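Dihydropteridine reductase (Caenorhabditis elegans, PDB 1OOE) probably catalyses the NAD(P)H-dependent reduction of quinonoid dihydrobiopterin to tetrahydrobiopterin, working as a homodimeric member of the short-chain dehydrogenase/reductase family. Local coordinates at residues G82-S87 against D98-Q103; N167-T172 against S213-S218; V176-P181 against S194-S199. All blocks are in the same frame, centred on the assembly; numbering follows the deposited sequence.

Contact 1 (G82-S87 against D98-Q103); sequences GWAGGS and DLMIKQ
Gln103 OE1 is the best-held polar atom between loop 82-87 and helix 93-118, and across this contact a single bond grips it: Gly82 N donates to Gln103 OE1 over 2.6 Å. The bond is short but bent, 134° at the hydrogen, with the donor lying in the plane of the amide carbonyl. Gln103 reaches it with CG anti to its own carbonyl carbon and the chain extended beyond CG, so the amide spans the gap from helix to loop. The approach is so close that a beta carbon on Gly82 would run into OE1, which makes glycine the fitting residue at this point. An alanine in place of Gln103 would remove the acceptor and is likely to loosen the loop at Gly82, since Gly82 N would lose its partner on the helix.

One turn back along the helix, Met100 lies beside this bond. Its chain bends at chi2 and chi3 (-56° and 92°), bringing the thioether against the loop backbone: Met100 SD lies 3.6 Å from Ala84 N and 3.7 Å from Gly82 O. The methyl goes further, with Met100 CE 3.8 Å from Ala84 CB, tip to tip. Tyr143 of helix 141-158 touches Met100 and also meets the Trp83 ring edge-to-face; its place in the sequence is consistent with the YxxxK motif of the family. Trp83 itself turns from the helix, and one face of its ring is met by Gly85 N, 3.4 Å above the ring plane and offset toward the rim. On the helix, Asp98 and Ile101 pack on Trp53 of the second subunit. The chemistry is thus one polar tie beside a bent thioether seated on backbone atoms, a join in which the loop contributes little more than its main chain and one methyl.

Contact 2 (N167-T172 against S213-S218); sequences NSAVLT and SSRPSS
The sixth strand of the Rossmann-type sheet, 169-175, is crossed near its start by the loop that leads into its parallel neighbour, strand 221-227; the touching parts run almost perpendicular, 93° apart. The side chains repeat this crossing. Leu171 and Pro216 meet at about a right angle, with Leu171 CD1 against the ring at Pro216 CD, 3.7 Å away. The other branch slides past the ring toward the loop backbone, placing Leu171 CD2 3.6 Å from Ser217 O. Trp208 of helix 198-210 touches both Leu171 and Pro216.

Ser218 comes alongside Ala169, its CB 3.9 Å from Ala169 CB. With OG anti to its own backbone N (chi1 -178°), the hydroxyl swings over to the strand, where Val170 N donates to Ser218 OG across 3.1 Å in a nearly straight bond, 164° at the hydrogen. A side-chain oxygen thus serves a strand N-H just where this strand begins, and Val170 continues the pairing by a backbone bond with Gly219. Val170 CG1 occupies the crowded position between N and the carbonyl carbon, 3.5 Å from the same hydroxyl oxygen. Ser218 OG is also hydrogen-bonded to a water, which in turn bonds weakly to Ser168 O.

Arg215 stretches from three residues earlier in the loop, fully extended from CG to NE, and brings its guanidinium beside the Ala169 methyl. Two of its nitrogens are pinned to backbone carbonyls elsewhere, NE to Trp208 O and NH2 to Gly122 O, which fixes the rotation of the flat group. The third reaches the turn before the strand through a water: Arg215 NH1 donates over 2.7 Å to a water lying in the guanidinium plane, and this water passes a weak bond of 3.4 Å on to Asn167 O.

Contact 3 (V176-P181 against S194-S199); sequences VTLDTP and SWTPLS
Two backbone hydrogen bonds converge on Thr196 and make a single parallel beta bridge between Leu178 and Thr196, in the connection that follows the sixth strand of the Rossmann-type fold. Thr196 N donates to Thr177 O over 2.9 Å, almost straight at 163° and in the carbonyl plane. Asp179 N in turn donates to Thr196 O at 3.0 Å, though this donor stands 28° above the carbonyl plane. A water extends the pairing, accepting from Thr177 N and bonded also to Thr196 OG1, whose protein partner is Thr226 OG1.

Outward from the bridge, the Trp195 indole takes two neighbours from different sides. Thr177, with CG2 anti to its backbone N, sets that methyl over the ring face, a CH-pi contact with CG2 3.6 Å from the centroid of the Trp195 five-membered ring and 14° off its normal. The Asp179 carboxylate instead brings OD1 to the ring edge at Trp195 CE3, 3.5 Å away, steeply inclined to the indole plane; its OD2 forms a salt bridge with Arg184, which is likely to keep the carboxylate charged. His192 stacks on the same indole.

Beyond the bridge, Leu178 and Leu198 both lean on Leu15 of helix 14-25, the helix after the probable glycine-rich turn of the cofactor site. Between them Leu178 CB meets Leu198 CD2 at 4.1 Å, while Leu198 CG sits 3.5 Å from Asp179 O.

How the contacts relate
Contacts 2 and 3 use the same two runs of chain: strand 169-175 links their first segments and helix 198-210 their second, so contact 3 is nested inside the loop closed by contact 2, with centres 23 Å apart. Contact 1 closes earlier in the sequence and touches neither; its nearest atoms are about 12 Å from contact 2 and about 11 Å from contact 3. Contacts 1 and 2 lie on opposite sides of the chain's centre. Contact 1 adjoins Tyr143 and contact 3 the helix after the probable glycine-rich turn, consistent with both flanking the cofactor and substrate cleft, whereas the Pro216 side chain of contact 2 lies about 3 Å from a bound MES, probably a crystallisation component.

Contact 1 (G82-S87 against D98-Q103)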
loop_
_atom_site.group_PDB
_atom_site.type_symbol
_atom_site.label_atom_id
_atom_site.label_comp_id
_atom_site.label_asym_id
_atom_site.label_seq_id
_atom_site.Cartn_x
_atom_site.Cartn_y
_atom_site.Cartn_z
ATOM N N GLY A 82 0.255 -13.802 5.929
ATOM C CA GLY A 82 0.268 -14.942 5.028
ATOM C C GLY A 82 0.191 -14.512 3.572
ATOM O O GLY A 82 0.608 -13.409 3.227
ATOM N N TRP A 83 -0.351 -15.376 2.716
ATOM C CA TRP A 83 -0.457 -15.069 1.289
ATOM C C TRP A 83 -1.801 -15.441 0.662
ATOM O O TRP A 83 -2.476 -16.374 1.096
ATOM C CB TRP A 83 0.653 -15.797 0.524
ATOM C CG TRP A 83 0.717 -15.481 -0.954
ATOM C CD1 TRP A 83 1.427 -14.474 -1.545
ATOM C CD2 TRP A 83 0.092 -16.209 -2.024
ATOM N NE1 TRP A 83 1.293 -14.534 -2.912
ATOM C CE2 TRP A 83 0.480 -15.590 -3.232
ATOM C CE3 TRP A 83 -0.754 -17.327 -2.077
ATOM C CZ2 TRP A 83 0.052 -16.052 -4.485
ATOM C CZ3 TRP A 83 -1.179 -17.788 -3.328
ATOM C CH2 TRP A 83 -0.772 -17.150 -4.511
ATOM N N ALA A 84 -2.160 -14.689 -0.376
ATOM C CA ALA A 84 -3.374 -14.886 -1.168
ATOM C C ALA A 84 -3.060 -14.164 -2.476
ATOM O O ALA A 84 -2.631 -13.013 -2.460
ATOM C CB ALA A 84 -4.589 -14.254 -0.480
ATOM N N GLY A 85 -3.255 -14.836 -3.606
ATOM C CA GLY A 85 -2.939 -14.218 -4.880
ATOM C C GLY A 85 -4.121 -13.786 -5.716
ATOM O O GLY A 85 -5.197 -13.501 -5.185
ATOM N N GLY A 86 -3.906 -13.721 -7.029
ATOM C CA GLY A 86 -4.964 -13.340 -7.948
ATOM C C GLY A 86 -4.715 -12.096 -8.781
ATOM O O GLY A 86 -4.296 -11.058 -8.261
ATOM N N SER A 87 -4.964 -12.200 -10.085
ATOM C CA SER A 87 -4.799 -11.060 -10.978
ATOM C C SER A 87 -6.085 -10.247 -10.870
ATOM O O SER A 87 -6.993 -10.622 -10.131
ATOM C CB SER A 87 -4.607 -11.525 -12.425
ATOM O OG SER A 87 -5.809 -12.071 -12.946
ATOM N N ASP A 98 -7.878 -7.342 0.113
ATOM C CA ASP A 98 -8.310 -6.920 1.444
ATOM C C ASP A 98 -7.576 -7.733 2.511
ATOM O O ASP A 98 -7.052 -7.180 3.483
ATOM C CB ASP A 98 -9.828 -7.111 1.568
ATOM C CG ASP A 98 -10.372 -6.704 2.924
ATOM O OD1 ASP A 98 -10.239 -5.517 3.296
ATOM O OD2 ASP A 98 -10.945 -7.578 3.612
ATOM N N LEU A 99 -7.526 -9.048 2.322
ATOM C CA LEU A 99 -6.843 -9.917 3.272
ATOM C C LEU A 99 -5.361 -9.575 3.376
ATOM O O LEU A 99 -4.775 -9.653 4.458
ATOM C CB LEU A 99 -6.997 -11.384 2.863
ATOM C CG LEU A 99 -8.396 -11.994 2.994
ATOM C CD1 LEU A 99 -8.392 -13.397 2.403
ATOM C CD2 LEU A 99 -8.808 -12.038 4.460
ATOM N N MET A 100 -4.752 -9.202 2.254
ATOM C CA MET A 100 -3.331 -8.870 2.253
ATOM C C MET A 100 -3.011 -7.556 2.962
ATOM O O MET A 100 -1.957 -7.428 3.584
ATOM C CB MET A 100 -2.789 -8.870 0.821
ATOM C CG MET A 100 -2.736 -10.266 0.208
ATOM S SD MET A 100 -1.767 -11.448 1.202
ATOM C CE MET A 100 -3.042 -12.192 2.251
ATOM N N ILE A 101 -3.907 -6.579 2.874
ATOM C CA ILE A 101 -3.676 -5.315 3.571
ATOM C C ILE A 101 -3.769 -5.621 5.067
ATOM O O ILE A 101 -2.914 -5.208 5.857
ATOM C CB ILE A 101 -4.746 -4.255 3.214
ATOM C CG1 ILE A 101 -4.581 -3.802 1.757
ATOM C CG2 ILE A 101 -4.655 -3.069 4.179
ATOM C CD1 ILE A 101 -3.347 -2.960 1.480
ATOM N N LYS A 102 -4.810 -6.358 5.444
ATOM C CA LYS A 102 -5.032 -6.722 6.842
ATOM C C LYS A 102 -3.898 -7.543 7.446
ATOM O O LYS A 102 -3.577 -7.398 8.628
ATOM C CB LYS A 102 -6.354 -7.489 6.982
ATOM C CG LYS A 102 -7.584 -6.612 6.807
ATOM C CD LYS A 102 -8.869 -7.426 6.682
ATOM C CE LYS A 102 -10.082 -6.510 6.705
ATOM N NZ LYS A 102 -11.340 -7.213 6.306
ATOM N N GLN A 103 -3.280 -8.398 6.637
ATOM C CA GLN A 103 -2.202 -9.248 7.123
ATOM C C GLN A 103 -0.811 -8.613 7.173
ATOM O O GLN A 103 -0.080 -8.813 8.142
ATOM C CB GLN A 103 -2.154 -10.536 6.297
ATOM C CG GLN A 103 -3.269 -11.514 6.644
ATOM C CD GLN A 103 -3.304 -12.717 5.722
ATOM O OE1 GLN A 103 -2.267 -13.270 5.365
ATOM N NE2 GLN A 103 -4.506 -13.136 5.343
#

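Contact 2 (N167-T172 against S213-S218)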
loop_
_atom_site.group_PDB
_atom_site.type_symbol
_atom_site.label_atom_id
_atom_site.label_comp_id
_atom_site.label_asym_id
_atom_site.label_seq_id
_atom_site.Cartn_x
_atom_site.Cartn_y
_atom_site.Cartn_z
ATOM N N ASN A 167 18.606 7.629 17.098
ATOM C CA ASN A 167 19.615 6.602 16.880
ATOM C C ASN A 167 19.073 5.207 16.586
ATOM O O ASN A 167 19.846 4.255 16.484
ATOM C CB ASN A 167 20.548 6.547 18.094
ATOM C CG ASN A 167 21.251 7.873 18.350
ATOM O OD1 ASN A 167 21.584 8.201 19.489
ATOM N ND2 ASN A 167 21.487 8.632 17.288
ATOM N N SER A 168 17.757 5.075 16.449
ATOM C CA SER A 168 17.176 3.766 16.154
ATOM C C SER A 168 17.238 3.486 14.658
ATOM O O SER A 168 17.493 4.384 13.855
ATOM C CB SER A 168 15.720 3.697 16.626
ATOM O OG SER A 168 14.902 4.611 15.917
ATOM N N ALA A 169 17.000 2.234 14.287
ATOM C CA ALA A 169 17.027 1.856 12.880
ATOM C C ALA A 169 15.855 0.951 12.554
ATOM O O ALA A 169 15.353 0.236 13.421
ATOM C CB ALA A 169 18.334 1.134 12.553
ATOM N N VAL A 170 15.410 1.011 11.303
ATOM C CA VAL A 170 14.341 0.144 10.825
ATOM C C VAL A 170 14.965 -0.662 9.683
ATOM O O VAL A 170 15.637 -0.100 8.811
ATOM C CB VAL A 170 13.107 0.946 10.317
ATOM C CG1 VAL A 170 13.512 1.917 9.223
ATOM C CG2 VAL A 170 12.043 -0.012 9.813
ATOM N N LEU A 171 14.790 -1.981 9.725
ATOM C CA LEU A 171 15.329 -2.871 8.697
ATOM C C LEU A 171 14.194 -3.768 8.217
ATOM O O LEU A 171 13.426 -4.288 9.024
ATOM C CB LEU A 171 16.474 -3.723 9.267
ATOM C CG LEU A 171 17.711 -2.961 9.757
ATOM C CD1 LEU A 171 18.738 -3.948 10.294
ATOM C CD2 LEU A 171 18.299 -2.133 8.616
ATOM N N THR A 172 14.088 -3.948 6.902
ATOM C CA THR A 172 13.014 -4.759 6.329
ATOM C C THR A 172 13.597 -5.924 5.526
ATOM O O THR A 172 14.310 -5.716 4.549
ATOM C CB THR A 172 12.108 -3.867 5.446
ATOM O OG1 THR A 172 11.425 -2.920 6.283
ATOM C CG2 THR A 172 11.075 -4.696 4.699
ATOM N N SER A 213 26.755 -1.102 15.186
ATOM C CA SER A 213 27.692 -0.944 14.080
ATOM C C SER A 213 27.643 -2.081 13.058
ATOM O O SER A 213 28.289 -1.999 12.011
ATOM C CB SER A 213 29.122 -0.796 14.614
ATOM O OG SER A 213 29.552 -1.964 15.293
ATOM N N SER A 214 26.880 -3.132 13.358
ATOM C CA SER A 214 26.761 -4.279 12.454
ATOM C C SER A 214 25.544 -4.138 11.548
ATOM O O SER A 214 25.312 -4.966 10.667
ATOM C CB SER A 214 26.617 -5.581 13.250
ATOM O OG SER A 214 25.332 -5.685 13.858
ATOM N N ARG A 215 24.775 -3.077 11.764
ATOM C CA ARG A 215 23.555 -2.837 11.004
ATOM C C ARG A 215 23.708 -2.178 9.644
ATOM O O ARG A 215 24.575 -1.324 9.442
ATOM C CB ARG A 215 22.602 -1.946 11.805
ATOM C CG ARG A 215 22.155 -2.476 13.140
ATOM C CD ARG A 215 21.439 -1.378 13.905
ATOM N NE ARG A 215 20.948 -1.847 15.195
ATOM C CZ ARG A 215 20.374 -1.071 16.110
ATOM N NH1 ARG A 215 20.213 0.227 15.883
ATOM N NH2 ARG A 215 19.959 -1.596 17.253
ATOM N N PRO A 216 22.866 -2.586 8.679
ATOM C CA PRO A 216 22.903 -1.995 7.340
ATOM C C PRO A 216 22.265 -0.615 7.564
ATOM O O PRO A 216 21.797 -0.335 8.667
ATOM C CB PRO A 216 21.986 -2.909 6.530
ATOM C CG PRO A 216 22.121 -4.232 7.221
ATOM C CD PRO A 216 22.101 -3.846 8.677
ATOM N N SER A 217 22.226 0.231 6.541
ATOM C CA SER A 217 21.627 1.562 6.689
ATOM C C SER A 217 20.148 1.464 7.070
ATOM O O SER A 217 19.435 0.605 6.566
ATOM C CB SER A 217 21.750 2.351 5.380
ATOM O OG SER A 217 23.104 2.499 4.985
ATOM N N SER A 218 19.690 2.343 7.960
ATOM C CA SER A 218 18.287 2.337 8.367
ATOM C C SER A 218 17.439 2.581 7.126
ATOM O O SER A 218 17.751 3.459 6.320
ATOM C CB SER A 218 18.010 3.433 9.398
ATOM O OG SER A 218 16.657 3.403 9.824
HETATM O O HOH W 1 21.216 2.119 14.208
HETATM O O HOH W 2 16.504 5.884 10.937
#

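Contact 3 (V176-P181 against S194-S199)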
loop_
_atom_site.group_PDB
_atom_site.type_symbol
_atom_site.label_atom_id
_atom_site.label_comp_id
_atom_site.label_asym_id
_atom_site.label_seq_id
_atom_site.Cartn_x
_atom_site.Cartn_y
_atom_site.Cartn_z
ATOM N N VAL A 176 14.003 -14.878 -0.150
ATOM C CA VAL A 176 13.443 -15.516 -1.339
ATOM C C VAL A 176 12.792 -16.853 -0.981
ATOM O O VAL A 176 11.671 -17.139 -1.407
ATOM C CB VAL A 176 14.544 -15.733 -2.408
ATOM C CG1 VAL A 176 13.999 -16.545 -3.576
ATOM C CG2 VAL A 176 15.053 -14.380 -2.897
ATOM N N THR A 177 13.492 -17.662 -0.190
ATOM C CA THR A 177 12.978 -18.961 0.237
ATOM C C THR A 177 13.431 -19.308 1.654
ATOM O O THR A 177 14.624 -19.354 1.934
ATOM C CB THR A 177 13.458 -20.097 -0.693
ATOM O OG1 THR A 177 12.954 -19.887 -2.020
ATOM C CG2 THR A 177 12.979 -21.440 -0.175
ATOM N N LEU A 178 12.475 -19.558 2.540
ATOM C CA LEU A 178 12.794 -19.927 3.917
ATOM C C LEU A 178 12.530 -21.415 4.089
ATOM O O LEU A 178 11.634 -21.966 3.451
ATOM C CB LEU A 178 11.915 -19.158 4.906
ATOM C CG LEU A 178 12.113 -17.653 5.062
ATOM C CD1 LEU A 178 11.092 -17.121 6.054
ATOM C CD2 LEU A 178 13.527 -17.365 5.541
ATOM N N ASP A 179 13.312 -22.062 4.946
ATOM C CA ASP A 179 13.125 -23.483 5.206
ATOM C C ASP A 179 12.043 -23.599 6.272
ATOM O O ASP A 179 12.279 -23.291 7.438
ATOM C CB ASP A 179 14.431 -24.107 5.708
ATOM C CG ASP A 179 14.316 -25.605 5.935
ATOM O OD1 ASP A 179 13.237 -26.171 5.667
ATOM O OD2 ASP A 179 15.308 -26.219 6.378
ATOM N N THR A 180 10.854 -24.025 5.866
ATOM C CA THR A 180 9.733 -24.170 6.788
ATOM C C THR A 180 9.084 -25.534 6.612
ATOM O O THR A 180 9.275 -26.189 5.590
ATOM C CB THR A 180 8.641 -23.112 6.520
ATOM O OG1 THR A 180 8.057 -23.347 5.232
ATOM C CG2 THR A 180 9.229 -21.709 6.550
ATOM N N PRO A 181 8.310 -25.981 7.612
ATOM C CA PRO A 181 7.641 -27.281 7.522
ATOM C C PRO A 181 6.730 -27.358 6.296
ATOM O O PRO A 181 6.650 -28.395 5.639
ATOM C CB PRO A 181 6.858 -27.350 8.830
ATOM C CG PRO A 181 7.749 -26.610 9.778
ATOM C CD PRO A 181 8.147 -25.401 8.957
ATOM N N SER A 194 19.527 -24.010 -1.595
ATOM C CA SER A 194 19.125 -22.646 -1.912
ATOM C C SER A 194 18.062 -22.149 -0.934
ATOM O O SER A 194 17.436 -21.116 -1.160
ATOM C CB SER A 194 18.589 -22.567 -3.342
ATOM O OG SER A 194 17.469 -23.416 -3.511
ATOM N N TRP A 195 17.865 -22.893 0.149
ATOM C CA TRP A 195 16.887 -22.535 1.171
ATOM C C TRP A 195 17.565 -21.857 2.362
ATOM O O TRP A 195 18.555 -22.362 2.884
ATOM C CB TRP A 195 16.157 -23.792 1.649
ATOM C CG TRP A 195 15.143 -24.318 0.677
ATOM C CD1 TRP A 195 15.118 -24.125 -0.677
ATOM C CD2 TRP A 195 13.996 -25.116 0.989
ATOM N NE1 TRP A 195 14.021 -24.748 -1.223
ATOM C CE2 TRP A 195 13.317 -25.365 -0.224
ATOM C CE3 TRP A 195 13.475 -25.644 2.179
ATOM C CZ2 TRP A 195 12.141 -26.119 -0.283
ATOM C CZ3 TRP A 195 12.308 -26.393 2.122
ATOM C CH2 TRP A 195 11.653 -26.623 0.897
ATOM N N THR A 196 17.027 -20.717 2.793
ATOM C CA THR A 196 17.600 -19.997 3.927
ATOM C C THR A 196 17.118 -20.579 5.257
ATOM O O THR A 196 15.915 -20.713 5.487
ATOM C CB THR A 196 17.218 -18.489 3.898
ATOM O OG1 THR A 196 17.637 -17.903 2.661
ATOM C CG2 THR A 196 17.895 -17.742 5.048
ATOM N N PRO A 197 18.056 -20.952 6.145
ATOM C CA PRO A 197 17.693 -21.511 7.450
ATOM C C PRO A 197 17.100 -20.394 8.299
ATOM O O PRO A 197 17.542 -19.245 8.210
ATOM C CB PRO A 197 19.032 -21.988 8.011
ATOM C CG PRO A 197 19.849 -22.251 6.794
ATOM C CD PRO A 197 19.500 -21.088 5.908
ATOM N N LEU A 198 16.111 -20.719 9.122
ATOM C CA LEU A 198 15.496 -19.703 9.968
ATOM C C LEU A 198 16.522 -19.115 10.934
ATOM O O LEU A 198 16.456 -17.933 11.277
ATOM C CB LEU A 198 14.315 -20.296 10.745
ATOM C CG LEU A 198 13.194 -20.936 9.909
ATOM C CD1 LEU A 198 12.061 -21.374 10.824
ATOM C CD2 LEU A 198 12.681 -19.944 8.871
ATOM N N SER A 199 17.482 -19.936 11.355
ATOM C CA SER A 199 18.520 -19.493 12.283
ATOM C C SER A 199 19.371 -18.356 11.721
ATOM O O SER A 199 19.921 -17.557 12.476
ATOM C CB SER A 199 19.429 -20.668 12.671
ATOM O OG SER A 199 20.143 -21.169 11.554
HETATM O O HOH W 3 16.291 -17.099 0.451
#